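Side-chain contacts in Galactose/lactose metabolism regulatory protein GAL80 (Saccharomyces cerevisiae, PDB 3BTV), which binds the activator GAL4 and so blocks transcription of the galactose and lactose metabolic genes when no inducing sugar is present: residues A77-T80 against L81-A85; T404-D407 against A408-L411; S137-K140 against A141-R145; V207-V210 against T211-G215; N360-A363 against I364-N367. The protein carries 1 engineered substitution. All coordinates share one frame; numbering follows the deposited sequence.

Interaction 1 of 5, residues A77-T80 against L81-A85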
loop_
_atom_site.group_PDB
_atom_site.type_symbol
_atom_site.label_atom_id
_atom_site.label_comp_id
_atom_site.label_asym_id
_atom_site.label_seq_id
_atom_site.Cartn_x
_atom_site.Cartn_y
_atom_site.Cartn_z
ATOM N N ALA B 77 -4.646 -17.544 -47.396
ATOM C CA ALA B 77 -3.460 -17.770 -46.573
ATOM C C ALA B 77 -2.171 -17.381 -47.294
ATOM O O ALA B 77 -1.704 -18.097 -48.182
ATOM C CB ALA B 77 -3.397 -19.223 -46.124
ATOM N N PHE B 78 -1.593 -16.250 -46.901
ATOM C CA PHE B 78 -0.374 -15.755 -47.537
ATOM C C PHE B 78 0.856 -16.543 -47.106
ATOM O O PHE B 78 0.949 -16.980 -45.957
ATOM C CB PHE B 78 -0.190 -14.259 -47.275
ATOM C CG PHE B 78 -1.191 -13.397 -47.992
ATOM C CD1 PHE B 78 -2.529 -13.413 -47.628
ATOM C CD2 PHE B 78 -0.796 -12.577 -49.038
ATOM C CE1 PHE B 78 -3.455 -12.626 -48.290
ATOM C CE2 PHE B 78 -1.718 -11.788 -49.704
ATOM C CZ PHE B 78 -3.048 -11.813 -49.331
ATOM N N PRO B 79 1.804 -16.727 -48.038
ATOM C CA PRO B 79 2.997 -17.559 -47.862
ATOM C C PRO B 79 4.078 -16.844 -47.071
ATOM O O PRO B 79 4.727 -17.450 -46.216
ATOM C CB PRO B 79 3.495 -17.776 -49.302
ATOM C CG PRO B 79 2.466 -17.133 -50.207
ATOM C CD PRO B 79 1.766 -16.119 -49.377
ATOM N N THR B 80 4.273 -15.565 -47.371
ATOM C CA THR B 80 5.325 -14.780 -46.741
ATOM C C THR B 80 4.733 -13.586 -46.012
ATOM O O THR B 80 3.607 -13.171 -46.291
ATOM C CB THR B 80 6.325 -14.255 -47.787
ATOM O OG1 THR B 80 5.659 -13.345 -48.672
ATOM C CG2 THR B 80 6.896 -15.403 -48.596
ATOM N N LEU B 81 5.494 -13.031 -45.078
ATOM C CA LEU B 81 5.066 -11.818 -44.401
ATOM C C LEU B 81 4.975 -10.702 -45.436
ATOM O O LEU B 81 4.102 -9.839 -45.367
ATOM C CB LEU B 81 6.053 -11.441 -43.295
ATOM C CG LEU B 81 5.664 -10.262 -42.394
ATOM C CD1 LEU B 81 4.343 -10.530 -41.689
ATOM C CD2 LEU B 81 6.768 -9.955 -41.381
ATOM N N GLU B 82 5.885 -10.739 -46.403
ATOM C CA GLU B 82 5.935 -9.732 -47.456
ATOM C C GLU B 82 4.656 -9.702 -48.287
ATOM O O GLU B 82 4.057 -8.646 -48.478
ATOM C CB GLU B 82 7.133 -9.976 -48.368
ATOM C CG GLU B 82 7.124 -9.124 -49.618
ATOM C CD GLU B 82 8.439 -9.177 -50.357
ATOM O OE1 GLU B 82 9.437 -9.625 -49.754
ATOM O OE2 GLU B 82 8.476 -8.767 -51.536
ATOM N N SER B 83 4.253 -10.862 -48.794
ATOM C CA SER B 83 3.006 -10.968 -49.539
ATOM C C SER B 83 1.837 -10.497 -48.675
ATOM O O SER B 83 1.041 -9.655 -49.093
ATOM C CB SER B 83 2.782 -12.407 -50.002
ATOM O OG SER B 83 2.900 -13.314 -48.917
ATOM N N PHE B 84 1.748 -11.037 -47.465
ATOM C CA PHE B 84 0.708 -10.642 -46.516
ATOM C C PHE B 84 0.614 -9.121 -46.376
ATOM O O PHE B 84 -0.448 -8.533 -46.587
ATOM C CB PHE B 84 0.961 -11.294 -45.147
ATOM C CG PHE B 84 -0.068 -10.947 -44.093
ATOM C CD1 PHE B 84 -1.271 -11.639 -44.019
ATOM C CD2 PHE B 84 0.180 -9.943 -43.167
ATOM C CE1 PHE B 84 -2.213 -11.331 -43.053
ATOM C CE2 PHE B 84 -0.762 -9.624 -42.181
ATOM C CZ PHE B 84 -1.960 -10.319 -42.123
ATOM N N ALA B 85 1.735 -8.490 -46.032
ATOM C CA ALA B 85 1.759 -7.057 -45.737
ATOM C C ALA B 85 1.532 -6.186 -46.970
ATOM O O ALA B 85 1.025 -5.067 -46.862
ATOM C CB ALA B 85 3.070 -6.679 -45.059
#
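The rings of F78 and F84 meet in an offset edge-to-face pair, the edge of F84 turned toward the face of F78, with planes at 88° and centroids 6.0 Å apart. At the edge of the F78 ring, in its plane, lies CB of S83, while the backbone of S83 and F84 comes in obliquely, F78 CD2 lying 3.4 Å from F84 N. The setting is the Rossmann-type domain, where strand 76-78, at the edge of the parallel sheet within this chain, leads through P79 and T80 into helix 81-86. CB of F78 and CB of F84 pack against each other. Both rings also touch A54 of the neighbouring strand 50-56. With F78 cut back to an alanine, the edge of F84 would probably lose the face it packs on, opening a gap beside the first helical turn.

T80 is the N-cap residue, and its carbonyl does much of the joining. T80 O accepts two bonds from the same face of its plane: one from F84 N at 3.1 Å, nearly straight at 169°, and one from the hydroxyl of S83. The serine reaches back because its OG sits between backbone N and carbonyl carbon, chi1 52°. S83 OG also lies 3.1 Å from P79 CD. T80 OG1 is turned into the same polar cluster, 2.8 Å from S83 OG.

Interaction 2 of 5, residues T404-D407 against A408-L411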
loop_
_atom_site.group_PDB
_atom_site.type_symbol
_atom_site.label_atom_id
_atom_site.label_comp_id
_atom_site.label_asym_id
_atom_site.label_seq_id
_atom_site.Cartn_x
_atom_site.Cartn_y
_atom_site.Cartn_z
ATOM N N THR B 404 -4.427 3.952 -28.466
ATOM C CA THR B 404 -3.577 3.781 -29.625
ATOM C C THR B 404 -2.176 3.409 -29.178
ATOM O O THR B 404 -1.897 3.302 -27.987
ATOM C CB THR B 404 -3.469 5.100 -30.396
ATOM O OG1 THR B 404 -2.681 6.025 -29.632
ATOM C CG2 THR B 404 -4.845 5.692 -30.612
ATOM N N LEU B 405 -1.281 3.243 -30.143
ATOM C CA LEU B 405 0.117 2.974 -29.833
ATOM C C LEU B 405 0.773 4.108 -29.026
ATOM O O LEU B 405 1.764 3.887 -28.329
ATOM C CB LEU B 405 0.900 2.683 -31.116
ATOM C CG LEU B 405 1.129 1.202 -31.442
ATOM C CD1 LEU B 405 -0.060 0.320 -31.048
ATOM C CD2 LEU B 405 1.475 1.027 -32.912
ATOM N N MET B 406 0.224 5.318 -29.110
ATOM C CA MET B 406 0.742 6.399 -28.281
ATOM C C MET B 406 0.388 6.174 -26.810
ATOM O O MET B 406 1.194 6.425 -25.916
ATOM C CB MET B 406 0.204 7.751 -28.732
ATOM C CG MET B 406 0.649 8.875 -27.810
ATOM S SD MET B 406 2.451 8.931 -27.677
ATOM C CE MET B 406 2.898 9.655 -29.224
ATOM N N ASP B 407 -0.832 5.718 -26.561
ATOM C CA ASP B 407 -1.225 5.345 -25.207
ATOM C C ASP B 407 -0.325 4.212 -24.718
ATOM O O ASP B 407 0.105 4.200 -23.573
ATOM C CB ASP B 407 -2.697 4.940 -25.168
ATOM C CG ASP B 407 -3.630 6.100 -25.494
ATOM O OD1 ASP B 407 -3.668 7.074 -24.715
ATOM O OD2 ASP B 407 -4.325 6.040 -26.534
ATOM N N ALA B 408 -0.031 3.262 -25.598
ATOM C CA ALA B 408 0.902 2.184 -25.270
ATOM C C ALA B 408 2.278 2.742 -24.918
ATOM O O ALA B 408 2.888 2.340 -23.932
ATOM C CB ALA B 408 1.024 1.198 -26.440
ATOM N N LEU B 409 2.760 3.672 -25.735
ATOM C CA LEU B 409 4.100 4.233 -25.555
ATOM C C LEU B 409 4.228 4.912 -24.189
ATOM O O LEU B 409 5.176 4.671 -23.445
ATOM C CB LEU B 409 4.404 5.213 -26.690
ATOM C CG LEU B 409 5.813 5.798 -26.748
ATOM C CD1 LEU B 409 6.838 4.683 -26.830
ATOM C CD2 LEU B 409 5.923 6.740 -27.940
ATOM N N ILE B 410 3.247 5.737 -23.851
ATOM C CA ILE B 410 3.229 6.416 -22.566
ATOM C C ILE B 410 3.253 5.401 -21.407
ATOM O O ILE B 410 3.963 5.582 -20.416
ATOM C CB ILE B 410 2.003 7.341 -22.473
ATOM C CG1 ILE B 410 2.164 8.520 -23.439
ATOM C CG2 ILE B 410 1.765 7.799 -21.024
ATOM C CD1 ILE B 410 0.854 9.220 -23.774
ATOM N N LEU B 411 2.501 4.322 -21.549
ATOM C CA LEU B 411 2.500 3.267 -20.543
ATOM C C LEU B 411 3.890 2.627 -20.445
ATOM O O LEU B 411 4.408 2.381 -19.346
ATOM C CB LEU B 411 1.447 2.211 -20.891
ATOM C CG LEU B 411 1.201 1.114 -19.850
ATOM C CD1 LEU B 411 1.009 1.708 -18.469
ATOM C CD2 LEU B 411 -0.019 0.271 -20.253
#
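A408 N bonds to T404 O at 3.0 Å at the start of helix 405-424, where T404 and D407 form a capping box. The other backbone bonds follow in step: L409 N to L405 O, I410 N to M406 O and L411 N to D407 O, a regular helical series.

The polar side chains work at the cap. T404 OG1 accepts from M406 N at 3.0 Å and is also hydrogen-bonded to the backbone oxygen of V393. In the reciprocal bond T404 N donates to D407 OD2 at 2.8 Å, on the anti lone pair and nearly straight at 164°. Q395 N also bonds to OD2 and G396 N to OD1, so backbone amides grip both oxygens of this buried carboxylate.

Apolar contact is left to M406, which crosses both L409 and I410 at a slant. The bend at chi2 (56°) brings its SD back toward the next turn of its own helix. SD then lies 4.1 Å from CD2 of L409, while M406 CG meets the far end of I410, CD1, at 4.1 Å.

Interaction 3 of 5, residues S137-K140 against A141-R145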
loop_
_atom_site.group_PDB
_atom_site.type_symbol
_atom_site.label_atom_id
_atom_site.label_comp_id
_atom_site.label_asym_id
_atom_site.label_seq_id
_atom_site.Cartn_x
_atom_site.Cartn_y
_atom_site.Cartn_z
ATOM N N SER B 137 10.712 2.617 -31.363
ATOM C CA SER B 137 10.981 2.310 -32.770
ATOM C C SER B 137 9.708 1.943 -33.496
ATOM O O SER B 137 9.476 2.380 -34.623
ATOM C CB SER B 137 11.975 1.159 -32.914
ATOM O OG SER B 137 13.277 1.566 -32.542
ATOM N N ILE B 138 8.893 1.117 -32.846
ATOM C CA ILE B 138 7.643 0.674 -33.438
ATOM C C ILE B 138 6.701 1.860 -33.607
ATOM O O ILE B 138 6.065 2.007 -34.656
ATOM C CB ILE B 138 6.958 -0.408 -32.576
ATOM C CG1 ILE B 138 7.815 -1.680 -32.551
ATOM C CG2 ILE B 138 5.565 -0.713 -33.121
ATOM C CD1 ILE B 138 7.349 -2.728 -31.566
ATOM N N TYR B 139 6.603 2.700 -32.578
ATOM C CA TYR B 139 5.733 3.864 -32.680
ATOM C C TYR B 139 6.177 4.715 -33.851
ATOM O O TYR B 139 5.387 5.040 -34.740
ATOM C CB TYR B 139 5.704 4.714 -31.400
ATOM C CG TYR B 139 4.735 5.866 -31.564
ATOM C CD1 TYR B 139 3.361 5.664 -31.449
ATOM C CD2 TYR B 139 5.184 7.141 -31.898
ATOM C CE1 TYR B 139 2.464 6.704 -31.635
ATOM C CE2 TYR B 139 4.293 8.190 -32.081
ATOM C CZ TYR B 139 2.935 7.962 -31.956
ATOM O OH TYR B 139 2.046 8.994 -32.137
ATOM N N LYS B 140 7.459 5.057 -33.857
ATOM C CA LYS B 140 8.026 5.865 -34.928
ATOM C C LYS B 140 7.709 5.283 -36.305
ATOM O O LYS B 140 7.219 5.992 -37.182
ATOM C CB LYS B 140 9.537 6.026 -34.731
ATOM C CG LYS B 140 10.164 7.143 -35.564
ATOM C CD LYS B 140 11.682 7.013 -35.626
ATOM C CE LYS B 140 12.272 6.708 -34.254
ATOM N NZ LYS B 140 11.995 7.771 -33.241
ATOM N N ALA B 141 7.966 3.992 -36.496
ATOM C CA ALA B 141 7.680 3.359 -37.784
ATOM C C ALA B 141 6.182 3.383 -38.121
ATOM O O ALA B 141 5.800 3.571 -39.276
ATOM C CB ALA B 141 8.222 1.933 -37.821
ATOM N N ALA B 142 5.332 3.195 -37.114
ATOM C CA ALA B 142 3.892 3.239 -37.344
ATOM C C ALA B 142 3.460 4.651 -37.717
ATOM O O ALA B 142 2.715 4.857 -38.671
ATOM C CB ALA B 142 3.135 2.767 -36.108
ATOM N N ALA B 143 3.935 5.624 -36.951
ATOM C CA ALA B 143 3.593 7.019 -37.192
ATOM C C ALA B 143 4.053 7.471 -38.576
ATOM O O ALA B 143 3.277 8.057 -39.331
ATOM C CB ALA B 143 4.183 7.907 -36.098
ATOM N N GLU B 144 5.303 7.182 -38.923
ATOM C CA GLU B 144 5.807 7.535 -40.249
ATOM C C GLU B 144 5.190 6.646 -41.325
ATOM O O GLU B 144 5.584 6.693 -42.489
ATOM C CB GLU B 144 7.340 7.481 -40.302
ATOM C CG GLU B 144 7.947 6.121 -39.998
ATOM C CD GLU B 144 9.466 6.155 -39.973
ATOM O OE1 GLU B 144 10.067 6.594 -40.974
ATOM O OE2 GLU B 144 10.061 5.741 -38.955
ATOM N N ARG B 145 4.218 5.835 -40.924
ATOM C CA ARG B 145 3.479 5.004 -41.866
ATOM C C ARG B 145 2.105 5.613 -42.126
ATOM O O ARG B 145 1.476 5.341 -43.145
ATOM C CB ARG B 145 3.333 3.573 -41.337
ATOM C CG ARG B 145 2.530 2.653 -42.251
ATOM C CD ARG B 145 3.068 2.689 -43.679
ATOM N NE ARG B 145 2.219 1.933 -44.598
ATOM C CZ ARG B 145 1.166 2.434 -45.239
ATOM N NH1 ARG B 145 0.818 3.699 -45.059
ATOM N NH2 ARG B 145 0.461 1.665 -46.061
#
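K140 and E144 lie one turn apart at the C-terminal end of helix 132-143, and the glutamate folds back over the lysine's carbonyl. E144 N satisfies K140 O at 2.8 Å, almost along the C=O axis. E144 CG occupies the position between backbone N and carbonyl carbon (chi1 60°), which brings it to 2.9 Å from K140 O. Two opposite charges are near but do not pair: NZ of K140 remains 6.4 Å from OE2 of E144, and it is the aliphatic CG of the lysine that meets OE2, at 3.7 Å.

Further back, each carbonyl has its helical donor. A141 N bonds to S137 O, A142 N to I138 O, and A143 N to Y139 O at 2.7 Å, the N-H...O angle of this last bond being 172°. Beside it the Y139 ring comes to A143 through CE2, 4.0 Å from CB. S137 OG makes a weak hydrogen bond to D133 O. R145, past the helix end, has its NE bonded to S113 OG.

In the beta-alpha-beta unit of strand 121-125, helix 132-143 and strand 148-152, this turn is flanked by two helices: A141 packs on M107 and L110 of helix 102-112, while Y139 and A142 face helix 405-424.

Interaction 4 of 5, residues V207-V210 against T211-G215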
loop_
_atom_site.group_PDB
_atom_site.type_symbol
_atom_site.label_atom_id
_atom_site.label_comp_id
_atom_site.label_asym_id
_atom_site.label_seq_id
_atom_site.Cartn_x
_atom_site.Cartn_y
_atom_site.Cartn_z
ATOM N N VAL B 207 6.813 -9.915 -21.053
ATOM C CA VAL B 207 5.703 -10.431 -20.257
ATOM C C VAL B 207 6.156 -10.665 -18.824
ATOM O O VAL B 207 7.068 -11.438 -18.581
ATOM C CB VAL B 207 5.130 -11.741 -20.821
ATOM C CG1 VAL B 207 3.864 -12.136 -20.057
ATOM C CG2 VAL B 207 4.831 -11.600 -22.300
ATOM N N ASP B 208 5.514 -9.990 -17.877
ATOM C CA ASP B 208 5.920 -10.078 -16.484
ATOM C C ASP B 208 4.955 -9.304 -15.600
ATOM O O ASP B 208 4.067 -8.599 -16.087
ATOM C CB ASP B 208 7.345 -9.542 -16.295
ATOM C CG ASP B 208 7.445 -8.049 -16.536
ATOM O OD1 ASP B 208 7.091 -7.268 -15.629
ATOM O OD2 ASP B 208 7.884 -7.658 -17.633
ATOM N N LEU B 209 5.155 -9.442 -14.294
ATOM C CA LEU B 209 4.254 -8.871 -13.296
ATOM C C LEU B 209 4.102 -7.366 -13.466
ATOM O O LEU B 209 3.016 -6.813 -13.306
ATOM C CB LEU B 209 4.778 -9.165 -11.888
ATOM C CG LEU B 209 3.919 -8.601 -10.750
ATOM C CD1 LEU B 209 2.522 -9.227 -10.820
ATOM C CD2 LEU B 209 4.546 -8.840 -9.388
ATOM N N VAL B 210 5.204 -6.692 -13.766
ATOM C CA VAL B 210 5.169 -5.245 -13.854
ATOM C C VAL B 210 4.587 -4.783 -15.184
ATOM O O VAL B 210 3.598 -4.031 -15.236
ATOM C CB VAL B 210 6.559 -4.651 -13.661
ATOM C CG1 VAL B 210 6.478 -3.135 -13.675
ATOM C CG2 VAL B 210 7.142 -5.138 -12.346
ATOM N N THR B 211 5.198 -5.260 -16.256
ATOM C CA THR B 211 4.835 -4.843 -17.594
ATOM C C THR B 211 3.389 -5.172 -17.899
ATOM O O THR B 211 2.665 -4.378 -18.500
ATOM C CB THR B 211 5.723 -5.550 -18.638
ATOM O OG1 THR B 211 7.101 -5.252 -18.364
ATOM C CG2 THR B 211 5.360 -5.089 -20.036
ATOM N N THR B 212 2.964 -6.353 -17.480
ATOM C CA THR B 212 1.684 -6.866 -17.928
ATOM C C THR B 212 0.569 -6.588 -16.931
ATOM O O THR B 212 -0.353 -5.826 -17.218
ATOM C CB THR B 212 1.774 -8.372 -18.225
ATOM O OG1 THR B 212 2.950 -8.625 -19.006
ATOM C CG2 THR B 212 0.528 -8.856 -18.991
ATOM N N THR B 213 0.664 -7.198 -15.758
ATOM C CA THR B 213 -0.401 -7.131 -14.770
ATOM C C THR B 213 -0.536 -5.732 -14.192
ATOM O O THR B 213 -1.601 -5.143 -14.218
ATOM C CB THR B 213 -0.162 -8.117 -13.622
ATOM O OG1 THR B 213 0.117 -9.407 -14.166
ATOM C CG2 THR B 213 -1.402 -8.200 -12.726
ATOM N N PHE B 214 0.565 -5.204 -13.678
ATOM C CA PHE B 214 0.587 -3.830 -13.229
ATOM C C PHE B 214 0.293 -2.863 -14.379
ATOM O O PHE B 214 -0.418 -1.875 -14.196
ATOM C CB PHE B 214 1.927 -3.518 -12.575
ATOM C CG PHE B 214 2.085 -2.079 -12.184
ATOM C CD1 PHE B 214 1.460 -1.582 -11.058
ATOM C CD2 PHE B 214 2.851 -1.227 -12.949
ATOM C CE1 PHE B 214 1.605 -0.267 -10.705
ATOM C CE2 PHE B 214 3.002 0.097 -12.597
ATOM C CZ PHE B 214 2.383 0.574 -11.479
ATOM N N GLY B 215 0.828 -3.144 -15.565
ATOM C CA GLY B 215 0.570 -2.297 -16.718
ATOM C C GLY B 215 -0.918 -2.111 -17.033
ATOM O O GLY B 215 -1.406 -0.988 -17.159
#
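Helix 209-225 of the C-terminal domain begins here with an N-cap, D208, whose carboxylate grips T211. The side chain is folded inward, CG between backbone N and carbonyl carbon (chi1 67°), and crosses T211 at about a right angle. OD1 takes T211 N at 2.8 Å from well above the carboxylate plane, and accepts a weak bond from V210 N; it also has a weak hydrogen bond with Y419 OH. OD2 receives the hydroxyl of T211 on its syn side, OG1 at 2.6 Å.

The backbone of D208 is tied to T212 in both directions. T212 N bonds to D208 O at 2.9 Å, and D208 N returns a bond to T212 OG1 at 3.1 Å, 164° at the hydrogen. A wider pi-type turn follows at 211-214: F214 N reaches L209 O, five residues back, at 3.0 Å, and G215 N makes a weak bond to V210 O. V210 and F214 lie side by side and point the same way, with V210 O in the plane of the F214 ring, at its edge. CG1 of the valine is 4.2 Å from CD2 of that ring, which also meets F267. T211 and F214 both pack on I415 of helix 405-424.

Losing the carboxylate to an alanine at D208 is likely to leave T211 N and the T211 hydroxyl without their acceptor and to fray the first turn. With amide and hydroxyl donors around it at a helix N-terminus, the buried carboxylate is likely to be stabilised in its charged form.

Interaction 5 of 5, residues N360-A363 against I364-N367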
loop_
_atom_site.group_PDB
_atom_site.type_symbol
_atom_site.label_atom_id
_atom_site.label_comp_id
_atom_site.label_asym_id
_atom_site.label_seq_id
_atom_site.Cartn_x
_atom_site.Cartn_y
_atom_site.Cartn_z
ATOM N N ASN B 360 -22.638 -13.260 -15.209
ATOM C CA ASN B 360 -22.436 -13.947 -16.482
ATOM C C ASN B 360 -21.779 -13.073 -17.548
ATOM O O ASN B 360 -21.917 -13.334 -18.744
ATOM C CB ASN B 360 -23.758 -14.512 -17.017
ATOM C CG ASN B 360 -24.281 -15.668 -16.186
ATOM O OD1 ASN B 360 -23.509 -16.428 -15.599
ATOM N ND2 ASN B 360 -25.603 -15.808 -16.137
ATOM N N TYR B 361 -21.072 -12.030 -17.124
ATOM C CA TYR B 361 -20.297 -11.247 -18.079
ATOM C C TYR B 361 -18.933 -11.883 -18.252
ATOM O O TYR B 361 -18.220 -12.128 -17.280
ATOM C CB TYR B 361 -20.156 -9.783 -17.650
ATOM C CG TYR B 361 -19.361 -8.931 -18.622
ATOM C CD1 TYR B 361 -19.854 -8.614 -19.884
ATOM C CD2 TYR B 361 -18.118 -8.436 -18.271
ATOM C CE1 TYR B 361 -19.113 -7.824 -20.762
ATOM C CE2 TYR B 361 -17.383 -7.650 -19.136
ATOM C CZ TYR B 361 -17.877 -7.341 -20.364
ATOM O OH TYR B 361 -17.113 -6.562 -21.198
ATOM N N ASN B 362 -18.585 -12.170 -19.500
ATOM C CA ASN B 362 -17.275 -12.699 -19.811
ATOM C C ASN B 362 -16.347 -11.540 -20.124
ATOM O O ASN B 362 -16.344 -11.028 -21.242
ATOM C CB ASN B 362 -17.376 -13.640 -21.006
ATOM C CG ASN B 362 -16.129 -14.462 -21.205
ATOM O OD1 ASN B 362 -15.053 -14.133 -20.693
ATOM N ND2 ASN B 362 -16.262 -15.546 -21.955
ATOM N N ALA B 363 -15.580 -11.110 -19.127
ATOM C CA ALA B 363 -14.751 -9.926 -19.269
ATOM C C ALA B 363 -13.722 -10.156 -20.350
ATOM O O ALA B 363 -13.420 -9.264 -21.143
ATOM C CB ALA B 363 -14.061 -9.604 -17.954
ATOM N N ILE B 364 -13.184 -11.370 -20.360
ATOM C CA ILE B 364 -12.156 -11.781 -21.311
ATOM C C ILE B 364 -12.516 -11.427 -22.747
ATOM O O ILE B 364 -11.803 -10.674 -23.418
ATOM C CB ILE B 364 -11.953 -13.296 -21.249
ATOM C CG1 ILE B 364 -11.714 -13.735 -19.804
ATOM C CG2 ILE B 364 -10.810 -13.714 -22.157
ATOM C CD1 ILE B 364 -11.918 -15.217 -19.581
ATOM N N VAL B 365 -13.632 -11.979 -23.206
ATOM C CA VAL B 365 -14.106 -11.750 -24.562
ATOM C C VAL B 365 -14.908 -10.457 -24.644
ATOM O O VAL B 365 -14.824 -9.723 -25.625
ATOM C CB VAL B 365 -14.974 -12.932 -25.049
ATOM C CG1 VAL B 365 -14.201 -14.224 -24.931
ATOM C CG2 VAL B 365 -16.254 -13.024 -24.239
ATOM N N GLY B 366 -15.692 -10.191 -23.606
ATOM C CA GLY B 366 -16.482 -8.978 -23.544
ATOM C C GLY B 366 -15.642 -7.736 -23.779
ATOM O O GLY B 366 -15.951 -6.917 -24.645
ATOM N N ASN B 367 -14.570 -7.587 -23.013
ATOM C CA ASN B 367 -13.778 -6.374 -23.112
ATOM C C ASN B 367 -13.185 -6.199 -24.500
ATOM O O ASN B 367 -13.260 -5.112 -25.076
ATOM C CB ASN B 367 -12.712 -6.321 -22.022
ATOM C CG ASN B 367 -13.323 -6.216 -20.642
ATOM O OD1 ASN B 367 -14.527 -6.040 -20.517
ATOM N ND2 ASN B 367 -12.496 -6.314 -19.601
#
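Y361 and N367 cross at about a right angle, the phenol reaching over the first turn of helix 363-380 to the asparagine's amide. Y361 OH donates to N367 OD1 at 2.7 Å, the hydroxyl lying 19° out of the carbonyl plane. Ring and amide planes are 42° apart, and OD1 sits at the ring's edge, in its plane. CG of Y361 is anti to the backbone N (chi1 -180°), which carries the ring past G366 to the asparagine. G366 CA lies obliquely against the ring, 3.8 Å from Y361 CZ. G366 has no side chain, and CZ of the tyrosine and the carbonyl oxygen of N362 lie close to where a CB would stand.

N362, at the N-cap position, slants across I364 and V365 with its amide. OD1 is turned toward I364, 3.3 Å from CB, while CG and ND2 rest on CG2 of V365, ND2 at 3.4 Å. V365 CG2, between its own backbone N and carbonyl carbon, is the methyl that meets the amide most closely.

The backbone closes the turn. G366 N bonds to N362 O at 2.6 Å, and N367 N to A363 O at 2.8 Å.

This corner follows strand 352-356, at the edge of the large mixed sheet within this chain, and begins helix 363-380. Y361 and N367 both pack on P159 at the start of helix 159-169, and N367 and A363 touch E316 in a loop.

All five contacts are local, and four of them start a helix. Interactions 2 and 4 are buried, their centres about 10 Å from the centre of the chain, and both use an aspartate whose carboxylate binds backbone amides. Interactions 1 and 5 are surface contacts: there a ring, paired with another ring in one and hydrogen-bonded to an amide in the other, bridges the turn into the helix. Interaction 3 is partly buried and differs in being a helix end, with mainly backbone bonds. It shares the Rossmann-type range with interaction 1, yet touches interaction 2, Y139 OH lying 3.1 Å from M406 CE. Interaction 2 also reaches interaction 4, through L411 CD2 and G215 O.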